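Local coordinates for protein MAU2 chromatid cohesion factor homolog (Saccharomyces cerevisiae, PDB 4XDN) that pairs with SCC2 in the complex needed to bring cohesin onto chromosomes, and so takes part in sister chromatid cohesion, at residues V81-V92 with Y108-H119. Sequence-based numbering, arbitrary orientation.
With SO4 (sulfate ion), chain D.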
ATOM      1  N   VAL A  81     -15.663  -7.459 -40.368  1.00 36.13           N
ATOM      2  CA  VAL A  81     -15.912  -7.240 -38.948  1.00 35.48           C
ATOM      3  C   VAL A  81     -14.730  -7.703 -38.101  1.00 34.91           C
ATOM      4  O   VAL A  81     -14.353  -7.034 -37.140  1.00 36.99           O
ATOM      5  CB  VAL A  81     -17.197  -7.961 -38.463  1.00 42.21           C
ATOM      6  CG1 VAL A  81     -18.434  -7.249 -38.985  1.00 43.22           C
ATOM      7  CG2 VAL A  81     -17.199  -9.435 -38.873  1.00 42.06           C
ATOM      8  N   LEU A  82     -14.138  -8.837 -38.463  1.00 33.87           N
ATOM      9  CA  LEU A  82     -13.006  -9.373 -37.713  1.00 35.72           C
ATOM     10  C   LEU A  82     -11.760  -8.516 -37.904  1.00 34.75           C
ATOM     11  O   LEU A  82     -11.034  -8.239 -36.949  1.00 35.06           O
ATOM     12  CB  LEU A  82     -12.717 -10.817 -38.129  1.00 37.03           C
ATOM     13  CG  LEU A  82     -13.698 -11.875 -37.616  1.00 40.40           C
ATOM     14  CD1 LEU A  82     -13.338 -13.239 -38.178  1.00 42.28           C
ATOM     15  CD2 LEU A  82     -13.728 -11.919 -36.087  1.00 41.26           C
ATOM     16  N   GLU A  83     -11.518  -8.101 -39.142  1.00 34.30           N
ATOM     17  CA  GLU A  83     -10.399  -7.224 -39.445  1.00 34.74           C
ATOM     18  C   GLU A  83     -10.573  -5.892 -38.729  1.00 35.57           C
ATOM     19  O   GLU A  83      -9.630  -5.365 -38.135  1.00 33.52           O
ATOM     20  CB  GLU A  83     -10.282  -7.003 -40.953  1.00 33.65           C
ATOM     21  CG  GLU A  83      -9.910  -8.257 -41.730  1.00 34.39           C
ATOM     22  CD  GLU A  83     -10.099  -8.102 -43.227  1.00 37.93           C
ATOM     23  OE1 GLU A  83     -10.660  -7.070 -43.655  1.00 39.57           O
ATOM     24  OE2 GLU A  83      -9.686  -9.013 -43.978  1.00 37.54           O
ATOM     25  N   ASP A  84     -11.788  -5.357 -38.783  1.00 35.47           N
ATOM     26  CA  ASP A  84     -12.085  -4.084 -38.145  1.00 34.33           C
ATOM     27  C   ASP A  84     -11.884  -4.201 -36.638  1.00 33.39           C
ATOM     28  O   ASP A  84     -11.343  -3.294 -36.005  1.00 32.63           O
ATOM     29  CB  ASP A  84     -13.513  -3.641 -38.471  1.00 34.84           C
ATOM     30  CG  ASP A  84     -13.814  -2.235 -37.992  1.00 34.91           C
ATOM     31  OD1 ASP A  84     -12.861  -1.491 -37.679  1.00 33.54           O
ATOM     32  OD2 ASP A  84     -15.007  -1.870 -37.934  1.00 33.45           O
ATOM     33  N   SER A  85     -12.301  -5.332 -36.077  1.00 31.95           N
ATOM     34  CA  SER A  85     -12.125  -5.596 -34.652  1.00 31.66           C
ATOM     35  C   SER A  85     -10.654  -5.584 -34.251  1.00 32.38           C
ATOM     36  O   SER A  85     -10.260  -4.884 -33.321  1.00 34.07           O
ATOM     37  CB  SER A  85     -12.745  -6.943 -34.275  1.00 31.41           C
ATOM     38  OG  SER A  85     -14.158  -6.896 -34.343  1.00 34.76           O
ATOM     39  N   LYS A  86      -9.848  -6.365 -34.961  1.00 32.60           N
ATOM     40  CA  LYS A  86      -8.434  -6.511 -34.635  1.00 33.14           C
ATOM     41  C   LYS A  86      -7.700  -5.181 -34.754  1.00 32.73           C
ATOM     42  O   LYS A  86      -6.982  -4.777 -33.837  1.00 33.95           O
ATOM     43  CB  LYS A  86      -7.787  -7.555 -35.548  1.00 37.26           C
ATOM     44  CG  LYS A  86      -6.371  -7.957 -35.153  1.00 41.80           C
ATOM     45  CD  LYS A  86      -6.329  -8.587 -33.764  1.00 45.84           C
ATOM     46  CE  LYS A  86      -5.003  -9.281 -33.490  1.00 48.96           C
ATOM     47  NZ  LYS A  86      -3.888  -8.323 -33.276  1.00 52.43           N
ATOM     48  N   VAL A  87      -7.889  -4.502 -35.883  1.00 32.23           N
ATOM     49  CA  VAL A  87      -7.241  -3.218 -36.130  1.00 31.80           C
ATOM     50  C   VAL A  87      -7.634  -2.184 -35.078  1.00 29.71           C
ATOM     51  O   VAL A  87      -6.780  -1.474 -34.544  1.00 26.46           O
ATOM     52  CB  VAL A  87      -7.592  -2.670 -37.534  1.00 33.42           C
ATOM     53  CG1 VAL A  87      -7.076  -1.239 -37.711  1.00 34.37           C
ATOM     54  CG2 VAL A  87      -7.015  -3.575 -38.618  1.00 33.19           C
ATOM     55  N   THR A  88      -8.927  -2.101 -34.787  1.00 28.81           N
ATOM     56  CA  THR A  88      -9.430  -1.119 -33.835  1.00 28.35           C
ATOM     57  C   THR A  88      -8.861  -1.368 -32.443  1.00 26.15           C
ATOM     58  O   THR A  88      -8.455  -0.430 -31.761  1.00 27.79           O
ATOM     59  CB  THR A  88     -10.967  -1.140 -33.772  1.00 27.98           C
ATOM     60  OG1 THR A  88     -11.496  -0.823 -35.065  1.00 28.89           O
ATOM     61  CG2 THR A  88     -11.491  -0.127 -32.758  1.00 28.58           C
ATOM     62  N   PHE A  89      -8.828  -2.632 -32.032  1.00 26.98           N
ATOM     63  CA  PHE A  89      -8.312  -2.998 -30.716  1.00 26.59           C
ATOM     64  C   PHE A  89      -6.831  -2.643 -30.571  1.00 27.21           C
ATOM     65  O   PHE A  89      -6.430  -2.057 -29.565  1.00 25.30           O
ATOM     66  CB  PHE A  89      -8.518  -4.495 -30.454  1.00 26.87           C
ATOM     67  CG  PHE A  89      -9.962  -4.895 -30.243  1.00 31.46           C
ATOM     68  CD1 PHE A  89     -10.902  -3.984 -29.781  1.00 32.48           C
ATOM     69  CD2 PHE A  89     -10.371  -6.194 -30.498  1.00 32.33           C
ATOM     70  CE1 PHE A  89     -12.221  -4.362 -29.587  1.00 31.24           C
ATOM     71  CE2 PHE A  89     -11.687  -6.574 -30.305  1.00 33.09           C
ATOM     72  CZ  PHE A  89     -12.611  -5.657 -29.848  1.00 33.08           C
ATOM     73  N   GLU A  90      -6.023  -2.992 -31.569  1.00 27.93           N
ATOM     74  CA  GLU A  90      -4.596  -2.682 -31.530  1.00 27.26           C
ATOM     75  C   GLU A  90      -4.373  -1.177 -31.505  1.00 27.72           C
ATOM     76  O   GLU A  90      -3.547  -0.674 -30.741  1.00 27.85           O
ATOM     77  CB  GLU A  90      -3.873  -3.293 -32.728  1.00 26.98           C
ATOM     78  CG  GLU A  90      -3.731  -4.799 -32.668  1.00 30.07           C
ATOM     79  CD  GLU A  90      -3.002  -5.355 -33.872  1.00 31.57           C
ATOM     80  OE1 GLU A  90      -1.821  -5.004 -34.069  1.00 33.07           O
ATOM     81  OE2 GLU A  90      -3.613  -6.139 -34.627  1.00 33.28           O
ATOM     82  N   MET A  91      -5.116  -0.462 -32.343  1.00 25.03           N
ATOM     83  CA  MET A  91      -5.024   0.990 -32.395  1.00 25.80           C
ATOM     84  C   MET A  91      -5.429   1.630 -31.072  1.00 27.42           C
ATOM     85  O   MET A  91      -4.696   2.452 -30.523  1.00 27.71           O
ATOM     86  CB  MET A  91      -5.904   1.538 -33.515  1.00 27.80           C
ATOM     87  CG  MET A  91      -6.069   3.048 -33.477  1.00 29.09           C
ATOM     88  SD  MET A  91      -7.110   3.692 -34.789  1.00 45.64           S
ATOM     89  CE  MET A  91      -7.374   5.338 -34.147  1.00 92.01           C
ATOM     90  N   VAL A  92      -6.608   1.262 -30.579  1.00 28.15           N
ATOM     91  CA  VAL A  92      -7.151   1.841 -29.358  1.00 27.76           C
ATOM     92  C   VAL A  92      -6.258   1.511 -28.168  1.00 26.87           C
ATOM     93  O   VAL A  92      -6.144   2.302 -27.234  1.00 29.10           O
ATOM     94  CB  VAL A  92      -8.592   1.341 -29.095  1.00 29.34           C
ATOM     95  CG1 VAL A  92      -9.019   1.604 -27.655  1.00 33.57           C
ATOM     96  CG2 VAL A  92      -9.556   2.007 -30.058  1.00 28.37           C
ATOM     97  N   TYR A 108     -14.238   5.048 -31.097  1.00 35.84           N
ATOM     98  CA  TYR A 108     -13.861   3.933 -31.953  1.00 34.64           C
ATOM     99  C   TYR A 108     -14.467   2.625 -31.455  1.00 33.93           C
ATOM    100  O   TYR A 108     -15.003   1.844 -32.242  1.00 32.34           O
ATOM    101  CB  TYR A 108     -12.339   3.806 -32.033  1.00 36.49           C
ATOM    102  CG  TYR A 108     -11.697   4.777 -33.000  1.00 38.90           C
ATOM    103  CD1 TYR A 108     -11.987   4.729 -34.358  1.00 39.16           C
ATOM    104  CD2 TYR A 108     -10.792   5.731 -32.558  1.00 39.51           C
ATOM    105  CE1 TYR A 108     -11.403   5.609 -35.246  1.00 41.02           C
ATOM    106  CE2 TYR A 108     -10.203   6.616 -33.437  1.00 41.29           C
ATOM    107  CZ  TYR A 108     -10.511   6.550 -34.780  1.00 42.67           C
ATOM    108  OH  TYR A 108      -9.923   7.427 -35.654  1.00 45.62           O
ATOM    109  N   ILE A 109     -14.384   2.391 -30.150  1.00 32.77           N
ATOM    110  CA  ILE A 109     -14.907   1.161 -29.566  1.00 32.46           C
ATOM    111  C   ILE A 109     -16.432   1.137 -29.633  1.00 31.70           C
ATOM    112  O   ILE A 109     -17.024   0.106 -29.948  1.00 33.54           O
ATOM    113  CB  ILE A 109     -14.452   0.990 -28.103  1.00 33.14           C
ATOM    114  CG1 ILE A 109     -12.923   0.982 -28.018  1.00 35.90           C
ATOM    115  CG2 ILE A 109     -15.016  -0.297 -27.502  1.00 32.87           C
ATOM    116  CD1 ILE A 109     -12.251  -0.130 -28.815  1.00 38.17           C
ATOM    117  N   SER A 110     -17.060   2.270 -29.337  1.00 31.30           N
ATOM    118  CA  SER A 110     -18.513   2.375 -29.410  1.00 36.77           C
ATOM    119  C   SER A 110     -18.998   2.105 -30.829  1.00 36.00           C
ATOM    120  O   SER A 110     -19.980   1.390 -31.032  1.00 34.96           O
ATOM    121  CB  SER A 110     -18.980   3.757 -28.954  1.00 40.54           C
ATOM    122  OG  SER A 110     -18.697   3.955 -27.582  1.00 43.52           O
ATOM    123  N   SER A 111     -18.301   2.679 -31.805  1.00 37.14           N
ATOM    124  CA  SER A 111     -18.615   2.452 -33.210  1.00 38.63           C
ATOM    125  C   SER A 111     -18.448   0.983 -33.562  1.00 38.25           C
ATOM    126  O   SER A 111     -19.308   0.391 -34.212  1.00 41.08           O
ATOM    127  CB  SER A 111     -17.724   3.308 -34.110  1.00 39.27           C
ATOM    128  OG  SER A 111     -18.041   4.681 -33.986  1.00 41.54           O
ATOM    129  N   LEU A 112     -17.336   0.398 -33.129  1.00 35.26           N
ATOM    130  CA  LEU A 112     -17.063  -1.009 -33.392  1.00 34.23           C
ATOM    131  C   LEU A 112     -18.153  -1.892 -32.798  1.00 33.88           C
ATOM    132  O   LEU A 112     -18.645  -2.809 -33.454  1.00 33.82           O
ATOM    133  CB  LEU A 112     -15.699  -1.405 -32.826  1.00 34.50           C
ATOM    134  CG  LEU A 112     -15.263  -2.853 -33.064  1.00 35.68           C
ATOM    135  CD1 LEU A 112     -15.099  -3.134 -34.553  1.00 38.14           C
ATOM    136  CD2 LEU A 112     -13.972  -3.140 -32.321  1.00 34.89           C
ATOM    137  N   LYS A 113     -18.525  -1.602 -31.555  1.00 33.56           N
ATOM    138  CA  LYS A 113     -19.548  -2.363 -30.852  1.00 33.78           C
ATOM    139  C   LYS A 113     -20.853  -2.412 -31.642  1.00 35.12           C
ATOM    140  O   LYS A 113     -21.421  -3.485 -31.847  1.00 36.81           O
ATOM    141  CB  LYS A 113     -19.796  -1.757 -29.467  1.00 34.73           C
ATOM    142  CG  LYS A 113     -20.938  -2.400 -28.692  1.00 35.14           C
ATOM    143  CD  LYS A 113     -21.182  -1.694 -27.370  1.00 37.51           C
ATOM    144  CE  LYS A 113     -22.523  -2.091 -26.768  1.00 41.97           C
ATOM    145  NZ  LYS A 113     -22.767  -1.427 -25.460  1.00 45.15           N
ATOM    146  N   GLU A 114     -21.321  -1.250 -32.085  1.00 35.20           N
ATOM    147  CA  GLU A 114     -22.574  -1.166 -32.825  1.00 40.72           C
ATOM    148  C   GLU A 114     -22.500  -1.924 -34.150  1.00 37.97           C
ATOM    149  O   GLU A 114     -23.487  -2.515 -34.586  1.00 37.01           O
ATOM    150  CB  GLU A 114     -22.948   0.296 -33.079  1.00 47.23           C
ATOM    151  CG  GLU A 114     -24.166   0.470 -33.979  1.00 57.01           C
ATOM    152  CD  GLU A 114     -24.664   1.902 -34.031  1.00 65.19           C
ATOM    153  OE1 GLU A 114     -24.015   2.784 -33.430  1.00 68.30           O
ATOM    154  OE2 GLU A 114     -25.706   2.145 -34.675  1.00 68.50           O
ATOM    155  N   ARG A 115     -21.333  -1.911 -34.787  1.00 37.48           N
ATOM    156  CA  ARG A 115     -21.165  -2.624 -36.045  1.00 36.05           C
ATOM    157  C   ARG A 115     -21.195  -4.130 -35.807  1.00 35.53           C
ATOM    158  O   ARG A 115     -21.813  -4.872 -36.568  1.00 35.30           O
ATOM    159  CB  ARG A 115     -19.857  -2.232 -36.736  1.00 37.62           C
ATOM    160  CG  ARG A 115     -19.824  -2.623 -38.204  1.00 38.94           C
ATOM    161  CD  ARG A 115     -18.415  -2.698 -38.765  1.00 38.28           C
ATOM    162  NE  ARG A 115     -18.422  -3.216 -40.133  1.00 38.50           N
ATOM    163  CZ  ARG A 115     -17.341  -3.615 -40.796  1.00 40.55           C
ATOM    164  NH1 ARG A 115     -16.144  -3.564 -40.224  1.00 39.66           N
ATOM    165  NH2 ARG A 115     -17.456  -4.071 -42.034  1.00 40.58           N
ATOM    166  N   LEU A 116     -20.526  -4.575 -34.748  1.00 32.72           N
ATOM    167  CA  LEU A 116     -20.503  -5.993 -34.401  1.00 32.64           C
ATOM    168  C   LEU A 116     -21.907  -6.517 -34.114  1.00 33.12           C
ATOM    169  O   LEU A 116     -22.261  -7.624 -34.516  1.00 31.48           O
ATOM    170  CB  LEU A 116     -19.605  -6.236 -33.187  1.00 32.60           C
ATOM    171  CG  LEU A 116     -18.105  -6.007 -33.387  1.00 31.08           C
ATOM    172  CD1 LEU A 116     -17.373  -6.110 -32.057  1.00 33.09           C
ATOM    173  CD2 LEU A 116     -17.536  -6.996 -34.384  1.00 31.10           C
ATOM    174  N   GLN A 117     -22.703  -5.712 -33.418  1.00 34.26           N
ATOM    175  CA  GLN A 117     -24.061  -6.102 -33.065  1.00 38.87           C
ATOM    176  C   GLN A 117     -24.917  -6.309 -34.315  1.00 40.89           C
ATOM    177  O   GLN A 117     -25.845  -7.114 -34.313  1.00 43.18           O
ATOM    178  CB  GLN A 117     -24.692  -5.051 -32.146  1.00 41.48           C
ATOM    179  CG  GLN A 117     -24.097  -5.042 -30.739  1.00 44.68           C
ATOM    180  CD  GLN A 117     -24.610  -3.896 -29.880  1.00 49.18           C
ATOM    181  OE1 GLN A 117     -24.648  -2.744 -30.314  1.00 51.01           O
ATOM    182  NE2 GLN A 117     -25.002  -4.211 -28.651  1.00 51.82           N
ATOM    183  N   THR A 118     -24.590  -5.593 -35.385  1.00 44.83           N
ATOM    184  CA  THR A 118     -25.324  -5.712 -36.642  1.00 48.86           C
ATOM    185  C   THR A 118     -25.094  -7.072 -37.308  1.00 49.57           C
ATOM    186  O   THR A 118     -25.957  -7.566 -38.035  1.00 51.08           O
ATOM    187  CB  THR A 118     -24.923  -4.591 -37.626  1.00 51.94           C
ATOM    188  OG1 THR A 118     -25.121  -3.316 -37.004  1.00 52.07           O
ATOM    189  CG2 THR A 118     -25.752  -4.656 -38.907  1.00 56.38           C
ATOM    190  N   HIS A 119     -23.933  -7.673 -37.055  1.00 46.97           N
ATOM    191  CA  HIS A 119     -23.565  -8.945 -37.678  1.00 48.17           C
ATOM    192  C   HIS A 119     -23.605 -10.116 -36.700  1.00 45.03           C
ATOM    193  O   HIS A 119     -23.401 -11.264 -37.094  1.00 42.83           O
ATOM    194  CB  HIS A 119     -22.163  -8.846 -38.286  1.00 52.95           C
ATOM    195  CG  HIS A 119     -22.046  -7.823 -39.372  1.00 59.69           C
ATOM    196  ND1 HIS A 119     -21.963  -6.473 -39.118  1.00 61.86           N
ATOM    197  CD2 HIS A 119     -22.001  -7.957 -40.719  1.00 63.93           C
ATOM    198  CE1 HIS A 119     -21.870  -5.817 -40.262  1.00 65.62           C
ATOM    199  NE2 HIS A 119     -21.891  -6.694 -41.248  1.00 66.02           N
TER
HETATM  200  S   SO4 D 702     -21.352  -3.105 -42.508  1.00 96.99           S
HETATM  201  O1  SO4 D 702     -20.815  -2.768 -41.193  1.00 96.32           O
HETATM  202  O2  SO4 D 702     -20.554  -4.174 -43.101  1.00 96.39           O
HETATM  203  O3  SO4 D 702     -22.736  -3.550 -42.370  1.00 99.34           O
HETATM  204  O4  SO4 D 702     -21.307  -1.926 -43.368  1.00 96.33           O
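Arg-115 divides its guanidinium between a carboxylate across the helix interface and a sulfate ion, probably from the crystallisation liquor, while Val-81 lies over one face of the group. The contact is an antiparallel helical hairpin, formed by the start of helix 81-98 and the C-terminal part of helix 102-119, whose segment axes are 10.3 Å apart at an angle of 163°. NH1 of Arg-115 gives Asp-84 OD2 a bent salt-bridge hydrogen bond of 3.1 Å on the anti side of the carboxylate and tilted out of its plane; Asp-84 OD1 pairs with Lys-74 of helix 53-76, so each carboxylate oxygen of the buried acid has its own basic partner. The arginine chain, extended with CG anti to the backbone N (chi1 -163°), brings NE to sulfate O1 in a 2.7 Å hydrogen bond, with NH2 giving a longer one to O2.

Further along, Leu-112 enters as a knob among Asp-84, Ser-85, Thr-88 and Phe-89; its CD2 comes 3.5 Å from Phe-89 CE1. Ile-109 CD1 meets the edge of the same ring and also packs on Val-92 CG2. Met-91 sets its sulfur over one face of the Tyr-108 ring, a Met-aromatic contact. Phe-89 also makes an edge-to-face contact with an aromatic side chain on the chain of another protein.

Back at the Arg-115 end, Val-81 CG1 makes a CH-pi contact with the face of His-119, 3.7 Å from the ring centroid, and the imidazole is held by a nearly straight 3.0 Å hydrogen bond from His-119 ND1 to Arg-115 O.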